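Local coordinates for CRISPR-associated protein, Cse1 family (Acidimicrobium ferrooxidans, PDB 4H3T) that probably serves as the large subunit of a type I-E CRISPR Cascade complex and takes part in recognising invading DNA, at residues L425-S430 / S435-V440; A493-L498 / D519-M524; R99-L104 / R239-P244; M8-S13 / L155-A160. The protein carries 1 engineered substitution. All blocks are in the same frame, centred on the assembly; numbering follows the deposited sequence. Where two conformers were deposited one is given.

Contact 1. Residues L425-S430 / S435-V440; sequences LSYDLS and SKRHRV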
# COMPACT_ATOMS: atom_id res chain seq x y z
N LEU A 425 17.82 -21.12 -30.28
CA LEU A 425 19.19 -21.59 -30.19
C LEU A 425 19.75 -22.05 -31.53
O LEU A 425 19.02 -22.60 -32.37
CB LEU A 425 19.23 -22.76 -29.21
CG LEU A 425 20.49 -22.97 -28.45
CD1 LEU A 425 20.63 -21.96 -27.37
CD2 LEU A 425 20.51 -24.40 -27.83
N SER A 426 21.05 -21.73 -31.73
CA SER A 426 21.91 -22.14 -32.86
C SER A 426 22.82 -23.24 -32.41
O SER A 426 23.06 -23.37 -31.22
CB SER A 426 22.82 -20.96 -33.31
OG SER A 426 21.99 -20.13 -34.09
N TYR A 427 23.37 -24.00 -33.38
CA TYR A 427 24.46 -24.94 -33.21
C TYR A 427 25.58 -24.34 -34.08
O TYR A 427 25.55 -24.47 -35.29
CB TYR A 427 24.11 -26.37 -33.58
CG TYR A 427 25.25 -27.30 -33.24
CD1 TYR A 427 25.46 -27.72 -31.93
CD2 TYR A 427 26.12 -27.76 -34.22
CE1 TYR A 427 26.48 -28.58 -31.61
CE2 TYR A 427 27.17 -28.61 -33.91
CZ TYR A 427 27.34 -29.04 -32.61
OH TYR A 427 28.37 -29.88 -32.30
N ASP A 428 26.46 -23.59 -33.46
CA ASP A 428 27.42 -22.75 -34.16
C ASP A 428 28.80 -23.39 -34.22
O ASP A 428 29.53 -23.38 -33.22
CB ASP A 428 27.45 -21.40 -33.47
CG ASP A 428 28.24 -20.32 -34.20
OD1 ASP A 428 29.12 -20.68 -35.05
OD2 ASP A 428 28.04 -19.14 -33.89
N LEU A 429 29.16 -23.87 -35.44
CA LEU A 429 30.38 -24.59 -35.75
C LEU A 429 31.67 -23.76 -35.67
O LEU A 429 32.75 -24.34 -35.73
CB LEU A 429 30.29 -25.21 -37.15
CG LEU A 429 29.31 -26.41 -37.35
CD1 LEU A 429 29.09 -26.66 -38.83
CD2 LEU A 429 29.88 -27.70 -36.79
N SER A 430 31.59 -22.45 -35.50
CA SER A 430 32.81 -21.65 -35.34
C SER A 430 33.31 -21.69 -33.88
O SER A 430 34.33 -21.04 -33.59
CB SER A 430 32.59 -20.22 -35.79
OG SER A 430 31.79 -19.55 -34.84
N SER A 435 29.37 -27.05 -25.46
CA SER A 435 28.58 -26.07 -24.69
C SER A 435 28.52 -24.69 -25.38
O SER A 435 27.45 -24.05 -25.43
CB SER A 435 29.18 -25.89 -23.29
OG SER A 435 30.48 -25.32 -23.34
N LYS A 436 29.68 -24.22 -25.86
CA LYS A 436 29.77 -22.95 -26.57
C LYS A 436 29.11 -23.00 -27.96
O LYS A 436 28.67 -21.97 -28.42
CB LYS A 436 31.23 -22.51 -26.72
CG LYS A 436 31.90 -22.10 -25.40
CD LYS A 436 33.30 -21.50 -25.67
CE LYS A 436 33.87 -20.74 -24.49
NZ LYS A 436 34.10 -21.60 -23.30
N ARG A 437 29.02 -24.17 -28.60
CA ARG A 437 28.32 -24.25 -29.90
C ARG A 437 26.80 -24.01 -29.74
O ARG A 437 26.20 -23.49 -30.66
CB ARG A 437 28.55 -25.61 -30.58
CG ARG A 437 29.96 -25.81 -31.09
CD ARG A 437 30.07 -27.05 -31.92
NE ARG A 437 31.35 -27.10 -32.66
CZ ARG A 437 31.73 -28.09 -33.45
NH1 ARG A 437 30.98 -29.18 -33.58
NH2 ARG A 437 32.89 -28.02 -34.08
N HIS A 438 26.20 -24.42 -28.60
CA HIS A 438 24.78 -24.28 -28.31
C HIS A 438 24.59 -22.90 -27.72
O HIS A 438 24.77 -22.71 -26.51
CB HIS A 438 24.32 -25.35 -27.34
CG HIS A 438 24.28 -26.75 -27.88
ND1 HIS A 438 25.40 -27.56 -27.83
CD2 HIS A 438 23.25 -27.46 -28.39
CE1 HIS A 438 25.05 -28.71 -28.39
NE2 HIS A 438 23.75 -28.71 -28.73
N ARG A 439 24.23 -21.94 -28.58
CA ARG A 439 24.15 -20.55 -28.19
C ARG A 439 23.02 -19.83 -28.95
O ARG A 439 22.66 -20.19 -30.07
CB ARG A 439 25.50 -19.88 -28.48
CG ARG A 439 25.82 -19.81 -29.97
CD ARG A 439 27.21 -19.36 -30.27
NE ARG A 439 27.62 -18.15 -29.55
CZ ARG A 439 27.48 -16.89 -29.97
NH1 ARG A 439 26.88 -16.64 -31.13
NH2 ARG A 439 27.92 -15.88 -29.23
N VAL A 440 22.54 -18.75 -28.35
CA VAL A 440 21.58 -17.88 -29.01
C VAL A 440 22.39 -16.92 -29.86
O VAL A 440 23.21 -16.22 -29.30
CB VAL A 440 20.67 -17.09 -28.03
CG1 VAL A 440 19.79 -16.12 -28.79
CG2 VAL A 440 19.84 -18.03 -27.18
O HOH W 1 25.62 -18.22 -33.25
O HOH W 2 34.79 -25.90 -34.82
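Ser-426 and Tyr-427 pair with Arg-439 and His-438 in a small two-stranded antiparallel sheet. Ser-426 and Arg-439 are the hydrogen-bonded pair. Ser-426 N gives to Arg-439 O at 2.8 Å, and Arg-439 N gives to Ser-426 O at 3.2 Å. Beyond the strand, Asp-428 N reaches Arg-437 O at 2.8 Å. Arg-437 is the last residue of the short helix 434-437, and His-438 is the first to leave it, so the chain passes from helix straight into strand.

Tyr-427 and His-438 are the non-hydrogen-bonded pair and lie on the same face. Their rings form a T-shaped pair, planes 75° apart, with the tyrosine edge toward the imidazole face. Tyr-427 has CG anti to its own N (chi1 -174°), which brings the ring over to the second strand. Arg-437 CB sits over one face of this ring, 4.1 Å from its centroid, in a CH-pi contact. The arginine then runs extended from CG to NE. Its NH1 donates in the guanidinium plane to Tyr-427 OH, 3.0 Å away. Glu-434 also bonds that hydroxyl, and Phe-431 O takes Arg-437 NE. Leu-429 CD2 lies over one guanidinium face.

Ser-426 and Arg-439 point to the other face. The salt bridge from Asp-428 OD2 to Arg-439 NH1 is long at 3.9 Å, and a water links the same two atoms. Glu-442 is a second anionic partner of Arg-439. The buried Leu-425 meets Val-440 CG2 through CD1 at 4.0 Å, and Leu-425 also touches Ala-513 of helix 511-532.

Contact 2. Residues A493-L498 / D519-M524; sequences AVARDL and DRFRRM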
# COMPACT_ATOMS: atom_id res chain seq x y z
N ALA A 493 7.75 -29.80 -9.73
CA ALA A 493 6.63 -30.36 -10.50
C ALA A 493 6.01 -29.29 -11.42
O ALA A 493 5.79 -29.56 -12.59
CB ALA A 493 5.57 -30.95 -9.57
N VAL A 494 5.85 -28.05 -10.94
CA VAL A 494 5.32 -26.99 -11.79
C VAL A 494 6.35 -26.67 -12.88
O VAL A 494 5.99 -26.60 -14.05
CB VAL A 494 4.91 -25.74 -10.97
CG1 VAL A 494 4.53 -24.58 -11.89
CG2 VAL A 494 3.77 -26.09 -10.02
N ALA A 495 7.63 -26.57 -12.51
CA ALA A 495 8.67 -26.21 -13.49
C ALA A 495 8.84 -27.27 -14.57
O ALA A 495 8.93 -26.91 -15.75
CB ALA A 495 10.01 -25.94 -12.78
N ARG A 496 8.74 -28.56 -14.21
CA ARG A 496 8.84 -29.64 -15.23
C ARG A 496 7.61 -29.70 -16.13
O ARG A 496 7.74 -30.03 -17.29
CB ARG A 496 9.07 -30.99 -14.53
CG ARG A 496 10.49 -31.06 -13.97
CD ARG A 496 10.71 -32.29 -13.05
NE ARG A 496 12.00 -32.94 -13.35
CZ ARG A 496 12.19 -34.00 -14.15
NH1 ARG A 496 11.16 -34.57 -14.78
NH2 ARG A 496 13.41 -34.49 -14.33
N ASP A 497 6.43 -29.39 -15.63
CA ASP A 497 5.24 -29.33 -16.47
C ASP A 497 5.38 -28.23 -17.54
O ASP A 497 5.06 -28.44 -18.72
CB ASP A 497 4.00 -29.05 -15.62
CG ASP A 497 2.71 -29.11 -16.39
OD1 ASP A 497 2.40 -30.19 -16.92
OD2 ASP A 497 2.02 -28.08 -16.48
N LEU A 498 5.84 -27.03 -17.12
CA LEU A 498 6.06 -25.97 -18.08
C LEU A 498 7.15 -26.32 -19.05
O LEU A 498 7.01 -26.07 -20.25
CB LEU A 498 6.42 -24.63 -17.35
CG LEU A 498 5.24 -23.91 -16.74
CD1 LEU A 498 5.74 -22.76 -15.85
CD2 LEU A 498 4.31 -23.36 -17.83
N ASP A 519 18.61 -30.15 -20.47
CA ASP A 519 19.76 -30.57 -19.63
C ASP A 519 20.24 -29.42 -18.75
O ASP A 519 20.44 -29.61 -17.57
CB ASP A 519 20.90 -31.09 -20.50
CG ASP A 519 22.08 -31.62 -19.68
OD1 ASP A 519 21.87 -32.52 -18.85
OD2 ASP A 519 23.15 -31.02 -19.75
N ARG A 520 20.36 -28.21 -19.33
CA ARG A 520 20.76 -27.01 -18.59
C ARG A 520 19.71 -26.66 -17.52
O ARG A 520 20.08 -26.32 -16.42
CB ARG A 520 20.96 -25.84 -19.55
CG ARG A 520 22.17 -26.00 -20.47
CD ARG A 520 22.10 -25.05 -21.66
NE ARG A 520 23.36 -25.07 -22.39
CZ ARG A 520 23.67 -24.34 -23.46
NH1 ARG A 520 22.76 -23.56 -24.03
NH2 ARG A 520 24.89 -24.39 -23.97
N PHE A 521 18.45 -26.70 -17.86
CA PHE A 521 17.31 -26.45 -16.93
C PHE A 521 17.39 -27.43 -15.74
O PHE A 521 17.37 -27.03 -14.57
CB PHE A 521 15.95 -26.58 -17.70
CG PHE A 521 14.73 -26.94 -16.88
CD1 PHE A 521 14.21 -26.05 -15.96
CD2 PHE A 521 14.19 -28.22 -16.94
CE1 PHE A 521 13.13 -26.40 -15.17
CE2 PHE A 521 13.08 -28.55 -16.17
CZ PHE A 521 12.58 -27.65 -15.26
N ARG A 522 17.50 -28.70 -16.06
CA ARG A 522 17.50 -29.74 -15.02
C ARG A 522 18.76 -29.63 -14.09
O ARG A 522 18.62 -29.81 -12.87
CB ARG A 522 17.37 -31.14 -15.68
CG ARG A 522 17.23 -32.31 -14.73
CD ARG A 522 17.59 -33.65 -15.37
NE ARG A 522 19.03 -33.92 -15.24
CZ ARG A 522 19.94 -33.93 -16.21
NH1 ARG A 522 19.58 -33.72 -17.48
NH2 ARG A 522 21.21 -34.18 -15.93
N ARG A 523 19.94 -29.29 -14.64
CA ARG A 523 21.14 -29.14 -13.82
C ARG A 523 21.03 -27.91 -12.90
O ARG A 523 21.44 -27.96 -11.74
CB ARG A 523 22.45 -29.03 -14.67
CG ARG A 523 22.90 -30.36 -15.31
CD ARG A 523 24.21 -30.31 -16.21
NE ARG A 523 24.63 -28.92 -16.50
CZ ARG A 523 24.58 -28.28 -17.68
NH1 ARG A 523 24.18 -28.91 -18.78
NH2 ARG A 523 24.95 -27.01 -17.77
N MSE A 524 20.52 -26.80 -13.42
CA MSE A 524 20.37 -25.60 -12.62
C MSE A 524 19.35 -25.82 -11.51
O MSE A 524 19.59 -25.46 -10.36
CB MSE A 524 19.96 -24.41 -13.46
CG MSE A 524 19.79 -23.17 -12.59
SE MSE A 524 19.71 -21.41 -13.39
CE MSE A 524 19.28 -20.62 -11.57
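Phe-521 reaches from helix 511-532 to Ala-495 on helix 481-504. The two short segments run antiparallel at 175°, with their axes 11.7 Å apart. At that spacing the backbones stay well separated, and the aromatic side chain bridges the distance. Phe-521 has CG roughly anti to its own N (chi1 154°), and the ring is directed at the facing helix. It arrives edge first. Its CE1 meets Ala-495 CB at 4.0 Å, and the methyl lies close to the ring plane. The CZ tip comes to 3.8 Å from Ala-495 O, approaching the backbone of the opposite helix. Arg-496 CG adds a looser contact to Phe-521 CZ at 4.2 Å.

This is the closely packed, buried side. Ala-415, Leu-416 and Val-419 also touch the phenylalanine, so the ring sits among several helices of the C-terminal helical bundle that is characteristic of Cse1 proteins.

The other side is exposed and much looser. Arg-496 NH2 comes only to 4.4 Å from Arg-522 CD. The charged groups do not meet: Arg-496 NH2 and Arg-522 NE remain 5.7 Å apart. Arg-522 folds back along its own helix instead. Its NH1 donates to Asp-519 OD1 at 2.9 Å, on the anti side of the carboxylate. Asp-519 is also bridged to Arg-523, although the deposited distance there is too short to be trusted in detail.

Between these two segments the contact is therefore apolar, while the like charges of Arg-496 and Arg-522 would be expected to disfavour a closer approach at the surface, an effect that Asp-519 probably softens.

Contact 3. Residues R99-L104 / R239-P244; sequences RHRFDL and RDPLGP. With GOL (glycerol), chain B.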
# COMPACT_ATOMS: atom_id res chain seq x y z
N ARG A 99 -18.36 17.89 15.91
CA ARG A 99 -19.10 17.75 14.65
C ARG A 99 -19.30 19.06 13.89
O ARG A 99 -19.45 18.98 12.68
CB ARG A 99 -20.41 17.02 14.79
CG ARG A 99 -21.48 17.79 15.41
CD ARG A 99 -22.59 16.87 15.88
NE ARG A 99 -23.26 16.16 14.79
CZ ARG A 99 -24.31 15.35 14.93
NH1 ARG A 99 -24.81 15.10 16.14
NH2 ARG A 99 -24.87 14.78 13.87
N HIS A 100 -19.09 20.24 14.51
CA HIS A 100 -19.10 21.52 13.78
C HIS A 100 -17.91 21.58 12.76
O HIS A 100 -17.87 22.44 11.87
CB HIS A 100 -19.05 22.71 14.77
CG HIS A 100 -17.73 22.82 15.51
ND1 HIS A 100 -17.42 21.98 16.59
CD2 HIS A 100 -16.72 23.71 15.36
CE1 HIS A 100 -16.22 22.34 17.01
NE2 HIS A 100 -15.73 23.36 16.29
N ARG A 101 -16.98 20.64 12.86
CA ARG A 101 -15.83 20.53 11.95
C ARG A 101 -15.94 19.39 10.95
O ARG A 101 -15.05 19.30 10.08
CB ARG A 101 -14.54 20.39 12.76
CG ARG A 101 -14.25 21.60 13.67
CD ARG A 101 -13.98 22.91 12.90
NE ARG A 101 -12.79 22.80 12.02
CZ ARG A 101 -11.55 23.16 12.33
NH1 ARG A 101 -11.27 23.65 13.54
NH2 ARG A 101 -10.57 23.00 11.45
N PHE A 102 -17.02 18.57 11.01
CA PHE A 102 -17.24 17.45 10.10
C PHE A 102 -18.29 17.71 9.04
O PHE A 102 -18.69 16.78 8.36
CB PHE A 102 -17.62 16.20 10.90
CG PHE A 102 -16.39 15.59 11.52
CD1 PHE A 102 -15.57 14.76 10.79
CD2 PHE A 102 -16.07 15.86 12.85
CE1 PHE A 102 -14.41 14.24 11.35
CE2 PHE A 102 -14.90 15.37 13.40
CZ PHE A 102 -14.09 14.54 12.66
N ASP A 103 -18.68 18.96 8.83
CA ASP A 103 -19.65 19.29 7.78
C ASP A 103 -18.86 19.56 6.48
O ASP A 103 -18.08 20.51 6.35
CB ASP A 103 -20.58 20.45 8.24
CG ASP A 103 -21.66 20.93 7.25
OD1 ASP A 103 -21.86 20.27 6.20
OD2 ASP A 103 -22.27 21.97 7.50
N LEU A 104 -19.12 18.72 5.47
CA LEU A 104 -18.50 18.87 4.15
C LEU A 104 -18.82 20.22 3.47
O LEU A 104 -18.02 20.70 2.68
CB LEU A 104 -18.98 17.72 3.23
CG LEU A 104 -18.13 17.42 2.01
CD1 LEU A 104 -16.76 16.88 2.40
CD2 LEU A 104 -18.86 16.43 1.08
N ARG A 239 -7.43 21.50 14.39
CA ARG A 239 -6.55 22.66 14.24
C ARG A 239 -7.33 23.82 13.59
O ARG A 239 -8.44 23.65 13.09
CB ARG A 239 -5.32 22.23 13.39
CG ARG A 239 -4.54 21.11 14.07
CD ARG A 239 -3.66 20.27 13.10
NE ARG A 239 -2.29 20.74 13.18
CZ ARG A 239 -1.35 20.27 13.98
NH1 ARG A 239 -0.15 20.82 14.00
NH2 ARG A 239 -1.59 19.21 14.75
N ASP A 240 -6.78 24.99 13.66
CA ASP A 240 -7.36 26.13 12.96
C ASP A 240 -7.47 25.80 11.45
O ASP A 240 -6.54 25.19 10.89
CB ASP A 240 -6.48 27.36 13.08
CG ASP A 240 -6.41 27.96 14.47
OD1 ASP A 240 -7.32 27.69 15.28
OD2 ASP A 240 -5.43 28.67 14.74
N PRO A 241 -8.58 26.19 10.83
CA PRO A 241 -8.71 25.96 9.40
C PRO A 241 -7.58 26.65 8.63
O PRO A 241 -7.12 27.72 9.03
CB PRO A 241 -10.08 26.59 9.05
CG PRO A 241 -10.43 27.42 10.21
CD PRO A 241 -9.74 26.91 11.39
N LEU A 242 -7.21 26.07 7.51
CA LEU A 242 -6.13 26.60 6.68
C LEU A 242 -6.63 27.58 5.59
O LEU A 242 -7.82 27.76 5.36
CB LEU A 242 -5.38 25.42 6.07
CG LEU A 242 -4.79 24.46 7.13
CD1 LEU A 242 -4.07 23.31 6.51
CD2 LEU A 242 -3.82 25.18 8.07
N GLY A 243 -5.69 28.31 5.04
CA GLY A 243 -5.92 29.30 4.01
C GLY A 243 -5.19 28.88 2.73
O GLY A 243 -4.68 27.76 2.66
N PRO A 244 -5.04 29.81 1.77
CA PRO A 244 -4.31 29.50 0.52
C PRO A 244 -2.79 29.34 0.65
O PRO A 244 -2.18 28.77 -0.24
CB PRO A 244 -4.64 30.68 -0.39
CG PRO A 244 -4.98 31.80 0.54
CD PRO A 244 -5.58 31.18 1.76
C1 GOL B . -9.83 20.63 8.24
O1 GOL B . -11.11 20.00 8.30
C2 GOL B . -9.96 21.98 7.60
O2 GOL B . -10.59 22.91 8.51
C3 GOL B . -8.63 22.50 7.12
O3 GOL B . -8.72 23.70 6.34
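Arg-101 and Pro-241 mark the nearest approach of the two backbones, with their CA atoms 9.3 Å apart. Arg-101 ends a short 3-10 turn that follows helix 88-98. The facing segment 239-244 is a loop without regular structure. A single side chain crosses between them.

Arg-101 is bent at chi2 (-65°) and again at chi3 (-61°), and this folded chain carries the guanidinium to the other loop. Two of its nitrogens grip one carbonyl end-on. NH1 donates to Arg-239 O at 2.9 Å, and NH2 donates to the same Arg-239 O at 2.8 Å. The oxygen lies near the guanidinium plane, so the two donors fork around it. Pro-241 CD packs beside the fork, 4.0 Å from Arg-101 NH2. The side chain of Arg-239 turns away to a salt bridge with Asp-252.

A glycerol, probably from the crystallisation liquor, sits next to the fork. Arg-101 NH2 gives a further bond to its O2 at 2.9 Å. Leu-242 N donates to its O3 at 3.0 Å, in a nearly straight bond. Phe-112 N and Gln-113 O also bond the glycerol.

A leucine in place of Arg-101 would probably leave the Arg-239 carbonyl without both of these donors and break the polar link between segments 99-104 and 239-244.

The contact joins a charged side chain to a neutral main-chain oxygen. Both bonds are bent, as expected when two donors share one oxygen. The pairing restrains the rotation of the guanidinium, and its spread charge would probably polarise the carbonyl further. The glycerol implies that polar donors and acceptors here can hold a small hydroxylated molecule.

Contact 4. Residues M8-S13 / L155-A160; sequences MHFDLS and LSPAEA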
# COMPACT_ATOMS: atom_id res chain seq x y z
N MSE A 8 -27.14 24.01 2.57
CA MSE A 8 -26.61 22.70 2.25
C MSE A 8 -25.61 22.24 3.34
O MSE A 8 -24.70 22.98 3.70
CB MSE A 8 -25.90 22.73 0.88
CG MSE A 8 -26.87 23.07 -0.24
SE MSE A 8 -25.93 23.16 -1.89
CE MSE A 8 -25.16 24.89 -1.71
N HIS A 9 -25.84 21.05 3.88
CA HIS A 9 -25.05 20.41 4.90
C HIS A 9 -24.88 18.93 4.59
O HIS A 9 -25.77 18.33 3.98
CB HIS A 9 -25.74 20.55 6.26
CG HIS A 9 -25.83 21.97 6.72
ND1 HIS A 9 -24.69 22.75 6.92
CD2 HIS A 9 -26.92 22.74 6.95
CE1 HIS A 9 -25.13 23.94 7.31
NE2 HIS A 9 -26.45 24.00 7.30
N PHE A 10 -23.74 18.36 5.00
CA PHE A 10 -23.47 16.91 4.90
C PHE A 10 -22.48 16.56 6.00
O PHE A 10 -21.26 16.71 5.87
CB PHE A 10 -23.00 16.50 3.49
CG PHE A 10 -22.95 15.01 3.27
CD1 PHE A 10 -24.11 14.28 3.00
CD2 PHE A 10 -21.74 14.31 3.38
CE1 PHE A 10 -24.05 12.91 2.78
CE2 PHE A 10 -21.69 12.94 3.14
CZ PHE A 10 -22.84 12.25 2.89
N ASP A 11 -23.04 16.17 7.13
CA ASP A 11 -22.29 15.88 8.35
C ASP A 11 -21.71 14.46 8.24
O ASP A 11 -22.42 13.46 8.34
CB ASP A 11 -23.21 16.05 9.60
CG ASP A 11 -22.56 15.78 10.97
OD1 ASP A 11 -21.45 15.27 11.01
OD2 ASP A 11 -23.18 16.06 11.97
N LEU A 12 -20.40 14.40 8.10
CA LEU A 12 -19.65 13.15 7.92
C LEU A 12 -19.66 12.28 9.17
O LEU A 12 -19.35 11.08 9.10
CB LEU A 12 -18.21 13.47 7.49
CG LEU A 12 -18.02 14.22 6.17
CD1 LEU A 12 -16.55 14.54 5.97
CD2 LEU A 12 -18.59 13.44 5.01
N SER A 13 -19.99 12.84 10.31
CA SER A 13 -20.11 12.01 11.51
C SER A 13 -21.45 11.24 11.54
O SER A 13 -21.54 10.28 12.29
CB SER A 13 -19.98 12.83 12.78
OG SER A 13 -21.15 13.59 13.08
N LEU A 155 -20.55 14.66 -8.64
CA LEU A 155 -20.37 13.69 -7.56
C LEU A 155 -21.47 13.83 -6.53
O LEU A 155 -21.96 14.92 -6.27
CB LEU A 155 -18.99 13.90 -6.89
CG LEU A 155 -17.73 13.72 -7.80
CD1 LEU A 155 -16.44 13.94 -7.02
CD2 LEU A 155 -17.68 12.34 -8.43
N SER A 156 -21.81 12.73 -5.87
CA SER A 156 -22.64 12.83 -4.68
C SER A 156 -21.77 13.40 -3.55
O SER A 156 -20.51 13.31 -3.59
CB SER A 156 -23.16 11.44 -4.26
OG SER A 156 -22.04 10.67 -3.86
N PRO A 157 -22.38 13.93 -2.47
CA PRO A 157 -21.56 14.35 -1.29
C PRO A 157 -20.64 13.22 -0.75
O PRO A 157 -19.48 13.46 -0.49
CB PRO A 157 -22.62 14.82 -0.28
CG PRO A 157 -23.77 15.28 -1.15
CD PRO A 157 -23.81 14.22 -2.26
N ALA A 158 -21.14 11.98 -0.62
CA ALA A 158 -20.33 10.84 -0.13
C ALA A 158 -19.12 10.57 -1.05
O ALA A 158 -18.03 10.34 -0.53
CB ALA A 158 -21.20 9.59 -0.03
N GLU A 159 -19.32 10.58 -2.40
CA GLU A 159 -18.21 10.35 -3.34
C GLU A 159 -17.18 11.44 -3.21
O GLU A 159 -15.97 11.19 -3.21
CB GLU A 159 -18.65 10.30 -4.81
CG GLU A 159 -19.51 9.10 -5.17
CD GLU A 159 -20.31 9.18 -6.47
OE1 GLU A 159 -20.73 10.28 -6.90
OE2 GLU A 159 -20.62 8.10 -7.00
N ALA A 160 -17.66 12.69 -3.10
CA ALA A 160 -16.75 13.83 -3.04
C ALA A 160 -15.93 13.77 -1.76
O ALA A 160 -14.74 14.04 -1.79
CB ALA A 160 -17.48 15.16 -3.13
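Phe-10 turns one ring face to CB of Pro-157, the first residue of helix 157-170. The two side chains cross at about a right angle. Phe-10 leaves the backbone with CG anti to N (chi1 -170°), toward the helix start. Its CB is 4.1 Å from Pro-157 CB. CG and CD1 come closer, each 3.6 Å from Pro-157 CB. Across the ring, CD2 and CE1 also look onto that carbon, which stands almost directly above the centre, 12° off the ring normal. This is a CH-pi contact. At the far end CE2 comes within 3.9 Å of Ala-158 N, and the CZ tip lies 4.3 Å from Ala-158 CB.

An alanine here removes the ring over Pro-157 CB and would probably open a gap between the N-terminal loop and the helix start.

Asp-103 OD1 accepts from Phe-10 N and ties the N-terminal loop to segment 99-104. On the helix side, Glu-159 N donates to Ser-156 OG at 3.1 Å. In return, Ser-156 N donates to Glu-159 OE1 at 2.9 Å. These reciprocal bonds make a capping box, with Ser-156 as N-cap and proline in the first turn, so the aromatic ring packs on a classically capped helix N-terminus.

The four contacts form two pairs on opposite sides of the chain's centre. Contacts 3 and 4 have centres 14 Å apart and touch. Arg-99 makes a salt bridge to Asp-11, and His-9 probably bonds Asp-103. Their segments alternate along the sequence, so the N-terminal loop, segment 99-104, the start of helix 157-170 and the loop segment 239-244 are woven together. Contacts 1 and 2 follow in series, with centres 21 Å apart. Helix 511-532 ties them, since its Arg-520 probably bonds His-438 O. About 58 to 72 Å separate the centres of one pair from those of the other. One pair thus belongs to the N-terminal part, the other to the C-terminal helical bundle of this elongated protein.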